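Putative phosphohydrolase (Shewanella amazonensis, PDB 3M1T) is of unknown function but carries an all-helical HDOD domain, related to the HD phosphohydrolases, and may act in signal transduction. Local coordinates at residues Leu195-Gln200 / Ala208-Lys213; Glu119-Leu124 / Ala215-Met220; Asn109-Ala114 / Glu130-Gly135. All blocks are in the same frame, centred on the assembly; numbering follows the deposited sequence.

Contact 1 (Leu195-Gln200 / Ala208-Lys213)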
loop_
_atom_site.group_PDB
_atom_site.type_symbol
_atom_site.label_atom_id
_atom_site.label_comp_id
_atom_site.label_asym_id
_atom_site.label_seq_id
_atom_site.Cartn_x
_atom_site.Cartn_y
_atom_site.Cartn_z
ATOM N N LEU A 195 4.654 -8.206 -5.679
ATOM C CA LEU A 195 4.325 -6.947 -5.055
ATOM C C LEU A 195 4.869 -5.795 -5.873
ATOM O O LEU A 195 4.209 -4.772 -6.116
ATOM C CB LEU A 195 4.812 -6.921 -3.603
ATOM C CG LEU A 195 3.979 -7.789 -2.658
ATOM C CD1 LEU A 195 4.642 -7.859 -1.290
ATOM C CD2 LEU A 195 2.575 -7.229 -2.462
ATOM N N VAL A 196 6.163 -5.878 -6.217
ATOM C CA VAL A 196 6.840 -4.838 -7.001
ATOM C C VAL A 196 6.069 -4.547 -8.309
ATOM O O VAL A 196 5.803 -3.378 -8.611
ATOM C CB VAL A 196 8.312 -5.233 -7.286
ATOM C CG1 VAL A 196 8.972 -4.212 -8.266
ATOM C CG2 VAL A 196 9.047 -5.361 -5.926
ATOM N N LYS A 197 5.701 -5.594 -9.018
ATOM C CA LYS A 197 5.012 -5.421 -10.320
ATOM C C LYS A 197 3.613 -4.828 -10.099
ATOM O O LYS A 197 3.171 -3.977 -10.903
ATOM C CB LYS A 197 4.940 -6.724 -11.024
ATOM C CG LYS A 197 4.280 -6.592 -12.410
ATOM C CD LYS A 197 4.098 -7.978 -13.023
ATOM C CE LYS A 197 3.583 -7.878 -14.452
ATOM N NZ LYS A 197 3.396 -9.244 -14.985
ATOM N N GLY A 198 2.968 -5.190 -8.997
ATOM C CA GLY A 198 1.625 -4.592 -8.673
ATOM C C GLY A 198 1.732 -3.105 -8.508
ATOM O O GLY A 198 0.984 -2.345 -9.121
ATOM N N ILE A 199 2.712 -2.664 -7.711
ATOM C CA ILE A 199 2.966 -1.252 -7.492
ATOM C C ILE A 199 3.282 -0.544 -8.818
ATOM O O ILE A 199 2.749 0.526 -9.113
ATOM C CB ILE A 199 4.111 -1.027 -6.452
ATOM C CG1 ILE A 199 3.716 -1.694 -5.135
ATOM C CG2 ILE A 199 4.382 0.471 -6.283
ATOM C CD1 ILE A 199 4.949 -1.906 -4.209
ATOM N N GLN A 200 4.192 -1.125 -9.598
ATOM C CA GLN A 200 4.669 -0.558 -10.842
ATOM C C GLN A 200 3.531 -0.233 -11.826
ATOM O O GLN A 200 3.536 0.834 -12.426
ATOM C CB GLN A 200 5.653 -1.527 -11.491
ATOM C CG GLN A 200 6.165 -1.051 -12.806
ATOM C CD GLN A 200 6.928 -2.097 -13.585
ATOM O OE1 GLN A 200 7.030 -3.299 -13.195
ATOM N NE2 GLN A 200 7.474 -1.664 -14.711
ATOM N N ALA A 208 0.329 -4.176 -18.617
ATOM C CA ALA A 208 1.244 -5.200 -18.138
ATOM C C ALA A 208 1.147 -6.486 -18.937
ATOM O O ALA A 208 0.045 -6.961 -19.232
ATOM C CB ALA A 208 0.952 -5.506 -16.673
ATOM N N GLU A 209 2.285 -7.071 -19.298
ATOM C CA GLU A 209 2.316 -8.324 -20.033
ATOM C C GLU A 209 3.290 -9.273 -19.392
ATOM O O GLU A 209 4.504 -8.986 -19.363
ATOM C CB GLU A 209 2.760 -8.098 -21.484
ATOM C CG GLU A 209 2.790 -9.347 -22.288
ATOM C CD GLU A 209 1.412 -10.026 -22.344
ATOM O OE1 GLU A 209 0.425 -9.291 -22.620
ATOM O OE2 GLU A 209 1.320 -11.228 -22.078
ATOM N N PRO A 210 2.824 -10.381 -18.813
ATOM C CA PRO A 210 1.402 -10.713 -18.596
ATOM C C PRO A 210 0.756 -9.781 -17.593
ATOM O O PRO A 210 1.431 -9.029 -16.881
ATOM C CB PRO A 210 1.479 -12.117 -18.008
ATOM C CG PRO A 210 2.797 -12.206 -17.375
ATOM C CD PRO A 210 3.707 -11.362 -18.150
ATOM N N TYR A 211 -0.580 -9.844 -17.551
ATOM C CA TYR A 211 -1.325 -9.034 -16.615
ATOM C C TYR A 211 -0.997 -9.306 -15.176
ATOM O O TYR A 211 -0.804 -10.455 -14.771
ATOM C CB TYR A 211 -2.809 -9.352 -16.839
ATOM C CG TYR A 211 -3.751 -8.437 -16.076
ATOM C CD1 TYR A 211 -4.002 -7.134 -16.516
ATOM C CD2 TYR A 211 -4.428 -8.893 -14.955
ATOM C CE1 TYR A 211 -4.912 -6.290 -15.802
ATOM C CE2 TYR A 211 -5.312 -8.073 -14.292
ATOM C CZ TYR A 211 -5.520 -6.792 -14.685
ATOM O OH TYR A 211 -6.420 -6.020 -13.962
ATOM N N SER A 212 -0.919 -8.237 -14.391
ATOM C CA SER A 212 -0.740 -8.317 -12.931
ATOM C C SER A 212 -2.092 -8.094 -12.248
ATOM O O SER A 212 -2.643 -6.979 -12.276
ATOM C CB SER A 212 0.207 -7.227 -12.451
ATOM O OG SER A 212 0.195 -7.081 -11.014
ATOM N N LYS A 213 -2.584 -9.144 -11.601
ATOM C CA LYS A 213 -3.818 -8.975 -10.803
ATOM C C LYS A 213 -3.670 -7.941 -9.688
ATOM O O LYS A 213 -4.581 -7.165 -9.428
ATOM C CB LYS A 213 -4.313 -10.291 -10.266
ATOM C CG LYS A 213 -4.805 -11.241 -11.356
ATOM C CD LYS A 213 -5.121 -12.639 -10.788
ATOM C CE LYS A 213 -5.679 -13.548 -11.925
ATOM N NZ LYS A 213 -5.696 -14.956 -11.414
HETATM O O HOH W 1 1.690 -10.965 -13.362
#
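Every side-chain torsion of Lys197 is close to anti, from chi1 at -178° outward, so the chain leaves its helix as a straight rod, with CG anti to the backbone N, and delivers its ammonium to the loop 208-213. At the tip Lys197 NZ donates to Pro210 O at 2.7 Å. The approach is tilted: the C=O...N angle is 138° and the nitrogen stands 35° above the carbonyl plane. A water lies 2.9 Å from Lys197 NZ, accepting from it, and passes a hydrogen on to Tyr211 O. Two consecutive carbonyls are thus tied to one ammonium, directly and through the water, and the positive charge would probably polarise both. Lysine suits the place because it is long enough to span the gap and can give more than one N-H to neutral acceptors. The flank of the rod matters too. Lys197 CE packs 4.0 Å from Ser212 CB and 4.2 Å from Ala208 CB, while the ring atom Pro210 CD lies 3.8 Å from Lys197 NZ; small side chains let the methylenes run close to the loop. The peptide bond before Pro210 is cis, a bend that only proline readily accepts. At the base of the lysine, Ser212 OG comes within 3.7 Å of Gly198 CA, where the glycine presents bare backbone. This hydroxyl, set anti to its own backbone N, has its polar partner elsewhere, as it accepts from Ala215 N. The Tyr211 side chain starts away from helix 193-200, and its hydroxyl is hydrogen-bonded to Ala247 O. The arrangement is a loop linking two successive helices of the all-helical HDOD fold, tied down by a lysine of helix 193-200 just where Ser212 forms the N-cap of helix 213-227.

Contact 2 (Glu119-Leu124 / Ala215-Met220)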
loop_
_atom_site.group_PDB
_atom_site.type_symbol
_atom_site.label_atom_id
_atom_site.label_comp_id
_atom_site.label_asym_id
_atom_site.label_seq_id
_atom_site.Cartn_x
_atom_site.Cartn_y
_atom_site.Cartn_z
ATOM N N GLU A 119 -10.172 -7.451 0.117
ATOM C CA GLU A 119 -11.489 -7.947 -0.239
ATOM C C GLU A 119 -11.524 -8.389 -1.708
ATOM O O GLU A 119 -12.087 -9.424 -2.042
ATOM C CB GLU A 119 -12.534 -6.849 -0.030
ATOM C CG GLU A 119 -13.948 -7.246 -0.434
ATOM C CD GLU A 119 -14.498 -8.469 0.297
ATOM O OE1 GLU A 119 -14.093 -8.711 1.471
ATOM O OE2 GLU A 119 -15.380 -9.139 -0.289
ATOM N N LEU A 120 -10.926 -7.587 -2.581
ATOM C CA LEU A 120 -10.857 -7.984 -3.996
ATOM C C LEU A 120 -10.123 -9.317 -4.158
ATOM O O LEU A 120 -10.534 -10.166 -4.945
ATOM C CB LEU A 120 -10.180 -6.900 -4.847
ATOM C CG LEU A 120 -10.803 -5.519 -4.807
ATOM C CD1 LEU A 120 -10.050 -4.506 -5.674
ATOM C CD2 LEU A 120 -12.300 -5.539 -5.178
ATOM N N ALA A 121 -9.006 -9.482 -3.433
ATOM C CA ALA A 121 -8.228 -10.724 -3.484
ATOM C C ALA A 121 -9.032 -11.946 -3.049
ATOM O O ALA A 121 -8.935 -13.045 -3.619
ATOM C CB ALA A 121 -6.967 -10.598 -2.584
ATOM N N LYS A 122 -9.815 -11.758 -1.999
ATOM C CA LYS A 122 -10.695 -12.820 -1.525
ATOM C C LYS A 122 -11.605 -13.280 -2.633
ATOM O O LYS A 122 -11.797 -14.492 -2.836
ATOM C CB LYS A 122 -11.511 -12.333 -0.350
ATOM C CG LYS A 122 -10.734 -12.390 0.951
ATOM C CD LYS A 122 -11.495 -11.787 2.110
ATOM C CE LYS A 122 -10.533 -11.405 3.247
ATOM N NZ LYS A 122 -11.305 -11.149 4.497
ATOM N N ARG A 123 -12.170 -12.309 -3.358
ATOM C CA ARG A 123 -13.044 -12.591 -4.488
ATOM C C ARG A 123 -12.361 -13.208 -5.701
ATOM O O ARG A 123 -12.960 -14.035 -6.400
ATOM C CB ARG A 123 -13.797 -11.312 -4.887
ATOM C CG ARG A 123 -14.871 -10.919 -3.838
ATOM C CD ARG A 123 -15.348 -9.469 -3.930
ATOM N NE ARG A 123 -16.368 -9.285 -2.915
ATOM C CZ ARG A 123 -17.673 -9.486 -3.055
ATOM N NH1 ARG A 123 -18.193 -9.809 -4.232
ATOM N NH2 ARG A 123 -18.472 -9.361 -1.996
ATOM N N LEU A 124 -11.126 -12.794 -5.957
ATOM C CA LEU A 124 -10.351 -13.316 -7.067
ATOM C C LEU A 124 -9.672 -14.650 -6.722
ATOM O O LEU A 124 -9.149 -15.319 -7.603
ATOM C CB LEU A 124 -9.265 -12.299 -7.466
ATOM C CG LEU A 124 -9.773 -10.968 -8.019
ATOM C CD1 LEU A 124 -8.700 -9.886 -8.019
ATOM C CD2 LEU A 124 -10.406 -11.130 -9.451
ATOM N N ALA A 215 -1.825 -5.216 -9.680
ATOM C CA ALA A 215 -1.918 -3.894 -10.259
ATOM C C ALA A 215 -3.379 -3.562 -10.571
ATOM O O ALA A 215 -3.773 -2.446 -10.327
ATOM C CB ALA A 215 -1.067 -3.758 -11.529
ATOM N N GLY A 216 -4.107 -4.542 -11.053
ATOM C CA GLY A 216 -5.546 -4.341 -11.350
ATOM C C GLY A 216 -6.303 -4.039 -10.078
ATOM O O GLY A 216 -7.178 -3.148 -10.041
HETATM N N MSE A 217 -6.007 -4.805 -9.030
HETATM C CA MSE A 217 -6.631 -4.550 -7.703
HETATM C C MSE A 217 -6.316 -3.155 -7.218
HETATM O O MSE A 217 -7.205 -2.434 -6.684
HETATM C CB MSE A 217 -6.167 -5.572 -6.642
HETATM C CG MSE A 217 -6.756 -6.971 -6.825
HETATM SE SE MSE A 217 -6.150 -8.172 -5.503
HETATM C CE MSE A 217 -5.002 -9.329 -6.551
ATOM N N LEU A 218 -5.031 -2.742 -7.290
ATOM C CA LEU A 218 -4.667 -1.407 -6.875
ATOM C C LEU A 218 -5.442 -0.361 -7.664
ATOM O O LEU A 218 -6.001 0.605 -7.093
ATOM C CB LEU A 218 -3.172 -1.101 -6.976
ATOM C CG LEU A 218 -2.271 -1.669 -5.924
ATOM C CD1 LEU A 218 -0.831 -1.305 -6.364
ATOM C CD2 LEU A 218 -2.644 -1.132 -4.518
ATOM N N ALA A 219 -5.493 -0.540 -8.971
ATOM C CA ALA A 219 -6.186 0.459 -9.817
ATOM C C ALA A 219 -7.650 0.627 -9.379
ATOM O O ALA A 219 -8.153 1.764 -9.223
ATOM C CB ALA A 219 -6.090 0.067 -11.264
HETATM N N MSE A 220 -8.309 -0.500 -9.173
HETATM C CA MSE A 220 -9.707 -0.536 -8.768
HETATM C C MSE A 220 -9.906 0.067 -7.376
HETATM O O MSE A 220 -10.729 0.968 -7.158
HETATM C CB MSE A 220 -10.240 -1.950 -8.860
HETATM C CG MSE A 220 -11.656 -2.088 -8.318
HETATM SE SE MSE A 220 -12.522 -3.585 -9.182
HETATM C CE MSE A 220 -14.375 -3.175 -8.627
#
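Arg123 NH1 is the best-held polar atom here, gripped by two carbonyl oxygens, Asp252 O and Gly254 O. One turn back, Glu119 holds NE: Arg123 NE donates to the anti lone pair of Glu119 OE2 at 2.8 Å, N-H...O 157°, in a salt bridge, while Glu119 OE1 pairs with Lys259. Such a network probably keeps both charges ionised, and it stays off the apolar interface with 215-220. There segments 119-124 and 215-220 run at 134° to each other, axes 10.4 Å apart at closest, a spacing wide enough for long flexible side chains. Met217, modelled as selenomethionine, takes the middle. Extended at chi2, it carries SE out to 3.9 Å from Ala121 CB, a methyl small enough for the long methionine chain to lie against it. The bend at chi3 (-110°) turns Met217 CE, which lies 4.0 Å from Leu124 CD1. Leu124 meets Met217 tip to tip, Leu124 CD1 to Met217 CG at 3.7 Å. Leu120 touches both selenomethionines: Leu120 CB lies 4.0 Å from Met217 CG, and the Leu120 and Met220 side chains cross obliquely, Leu120 CD1 to Met220 CG 3.9 Å. Helix 128-137 closes one flank, with Ala131 against Ala121 and Met217, whereas Met220 rests on helices 236-247 and 256-263.

Contact 3 (Asn109-Ala114 / Glu130-Gly135); sequences NTFEVA and EAFTCG
Ala114 and Phe132 set the geometry of this helical hairpin of helices 103-124 and 128-137 in the all-helical HDOD core, where segments 109-114 and 130-135 run nearly antiparallel at 155°, their axes only 8.0 Å apart. The Phe132 ring, swung out with CG anti to the backbone N, lies with one face toward the Ala114 methyl. Ala114 CB stands over the middle of that face, 3.7 Å from the ring centroid and 13° off the normal, a CH-pi contact. Ala114 CB also lies 3.4 Å from Phe132 O, so a larger residue would hardly fit. Phe111 crosses Phe132 obliquely, Phe111 CD1 to Phe132 CZ at 4.1 Å, and extends the aromatic layer toward helix 79-94, which both rings touch. Replacing Phe132 by an alanine would remove the ring and would probably loosen this layer, because Ala114 would lose its CH-pi partner and Phe111 one of its neighbours. One turn on, the backbones themselves meet, Ala114 CA to Gly135 CA at 4.0 Å. Any CB on Gly135 would fall about 2.5 Å from Ala114 CA, so lacking a side chain permits such closeness. Thr110 also borders His138 and Ser139, probably in the place of the His-Asp pair of HD phosphohydrolases, with serine at the aspartate position. Gly135 O, which accepts from His138 ND1, has the methyl Thr110 CG2 only 3.4 Å away.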
loop_
_atom_site.group_PDB
_atom_site.type_symbol
_atom_site.label_atom_id
_atom_site.label_comp_id
_atom_site.label_asym_id
_atom_site.label_seq_id
_atom_site.Cartn_x
_atom_site.Cartn_y
_atom_site.Cartn_z
ATOM N N ASN A 109 -5.641 6.868 4.030
ATOM C CA ASN A 109 -6.039 6.564 2.652
ATOM C C ASN A 109 -5.412 5.267 2.165
ATOM O O ASN A 109 -6.047 4.404 1.532
ATOM C CB ASN A 109 -5.670 7.684 1.713
ATOM C CG ASN A 109 -5.867 7.280 0.275
ATOM O OD1 ASN A 109 -7.035 7.237 -0.213
ATOM N ND2 ASN A 109 -4.770 6.882 -0.409
ATOM N N THR A 110 -4.124 5.094 2.496
ATOM C CA THR A 110 -3.426 3.890 2.136
ATOM C C THR A 110 -4.058 2.639 2.727
ATOM O O THR A 110 -4.196 1.632 2.047
ATOM C CB THR A 110 -1.901 4.022 2.395
ATOM O OG1 THR A 110 -1.289 4.715 1.289
ATOM C CG2 THR A 110 -1.263 2.669 2.560
ATOM N N PHE A 111 -4.430 2.675 4.000
ATOM C CA PHE A 111 -5.127 1.548 4.620
ATOM C C PHE A 111 -6.477 1.286 3.983
ATOM O O PHE A 111 -6.858 0.144 3.826
ATOM C CB PHE A 111 -5.321 1.754 6.130
ATOM C CG PHE A 111 -4.065 1.621 6.930
ATOM C CD1 PHE A 111 -3.190 0.565 6.703
ATOM C CD2 PHE A 111 -3.746 2.552 7.894
ATOM C CE1 PHE A 111 -2.037 0.451 7.430
ATOM C CE2 PHE A 111 -2.599 2.433 8.619
ATOM C CZ PHE A 111 -1.754 1.389 8.398
ATOM N N GLU A 112 -7.185 2.347 3.624
ATOM C CA GLU A 112 -8.491 2.199 2.926
ATOM C C GLU A 112 -8.277 1.392 1.657
ATOM O O GLU A 112 -8.972 0.399 1.407
ATOM C CB GLU A 112 -9.136 3.550 2.561
ATOM C CG GLU A 112 -9.806 4.317 3.696
ATOM C CD GLU A 112 -11.079 3.663 4.234
ATOM O OE1 GLU A 112 -11.997 3.226 3.444
ATOM O OE2 GLU A 112 -11.205 3.654 5.481
ATOM N N VAL A 113 -7.260 1.785 0.886
ATOM C CA VAL A 113 -6.909 1.061 -0.325
ATOM C C VAL A 113 -6.522 -0.386 -0.002
ATOM O O VAL A 113 -6.967 -1.324 -0.663
ATOM C CB VAL A 113 -5.809 1.788 -1.131
ATOM C CG1 VAL A 113 -5.196 0.893 -2.243
ATOM C CG2 VAL A 113 -6.333 3.134 -1.710
ATOM N N ALA A 114 -5.674 -0.581 1.001
ATOM C CA ALA A 114 -5.263 -1.923 1.406
ATOM C C ALA A 114 -6.406 -2.815 1.799
ATOM O O ALA A 114 -6.481 -3.987 1.413
ATOM C CB ALA A 114 -4.200 -1.831 2.550
ATOM N N GLU A 130 -1.364 -10.656 0.764
ATOM C CA GLU A 130 -0.492 -10.098 -0.237
ATOM C C GLU A 130 -1.076 -8.802 -0.812
ATOM O O GLU A 130 -0.374 -7.798 -1.022
ATOM C CB GLU A 130 -0.232 -11.136 -1.363
ATOM C CG GLU A 130 0.554 -10.597 -2.496
ATOM C CD GLU A 130 0.400 -11.463 -3.755
ATOM O OE1 GLU A 130 -0.736 -11.666 -4.309
ATOM O OE2 GLU A 130 1.451 -11.922 -4.167
ATOM N N ALA A 131 -2.386 -8.808 -1.089
ATOM C CA ALA A 131 -3.028 -7.620 -1.628
ATOM C C ALA A 131 -3.041 -6.489 -0.622
ATOM O O ALA A 131 -2.824 -5.336 -0.968
ATOM C CB ALA A 131 -4.477 -7.962 -2.083
ATOM N N PHE A 132 -3.271 -6.825 0.638
ATOM C CA PHE A 132 -3.221 -5.800 1.693
ATOM C C PHE A 132 -1.819 -5.136 1.699
ATOM O O PHE A 132 -1.682 -3.896 1.725
ATOM C CB PHE A 132 -3.546 -6.406 3.068
ATOM C CG PHE A 132 -3.623 -5.377 4.158
ATOM C CD1 PHE A 132 -2.491 -4.934 4.808
ATOM C CD2 PHE A 132 -4.854 -4.849 4.520
ATOM C CE1 PHE A 132 -2.593 -3.934 5.810
ATOM C CE2 PHE A 132 -4.973 -3.882 5.544
ATOM C CZ PHE A 132 -3.839 -3.423 6.159
ATOM N N THR A 133 -0.777 -5.965 1.633
ATOM C CA THR A 133 0.563 -5.424 1.665
ATOM C C THR A 133 0.878 -4.556 0.474
ATOM O O THR A 133 1.534 -3.530 0.584
ATOM C CB THR A 133 1.613 -6.575 1.859
ATOM O OG1 THR A 133 1.365 -7.194 3.117
ATOM C CG2 THR A 133 3.053 -6.048 1.849
ATOM N N CYS A 134 0.414 -4.965 -0.695
ATOM C CA CYS A 134 0.561 -4.170 -1.881
ATOM C C CYS A 134 -0.083 -2.783 -1.673
ATOM O O CYS A 134 0.517 -1.788 -2.018
ATOM C CB CYS A 134 -0.048 -4.919 -3.061
ATOM S SG CYS A 134 0.500 -4.290 -4.674
ATOM N N GLY A 135 -1.286 -2.750 -1.091
ATOM C CA GLY A 135 -1.895 -1.509 -0.718
ATOM C C GLY A 135 -1.056 -0.656 0.229
ATOM O O GLY A 135 -0.889 0.557 -0.015
#

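The three contacts form a compact cluster around helix 128-137. Contact 3, whose centre lies about 4 Å from that of the chain, is about 10 Å from contact 2 and about 15 Å from contact 1, centre to centre; contacts 1 and 2 are about 12 Å apart. Contacts 2 and 3 share helix 103-124, and their segments alternate along the chain. Contact 1 opens after contact 3 has closed and falls between the two halves of contact 2, so the loop it holds leads straight into helix 213-227. Helix 128-137 touches the other two contacts, through Ala131 and Cys134 at Met217 and Leu218 and through Cys134 at Leu195, joining helices 103-124, 193-200 and 213-227 in one core.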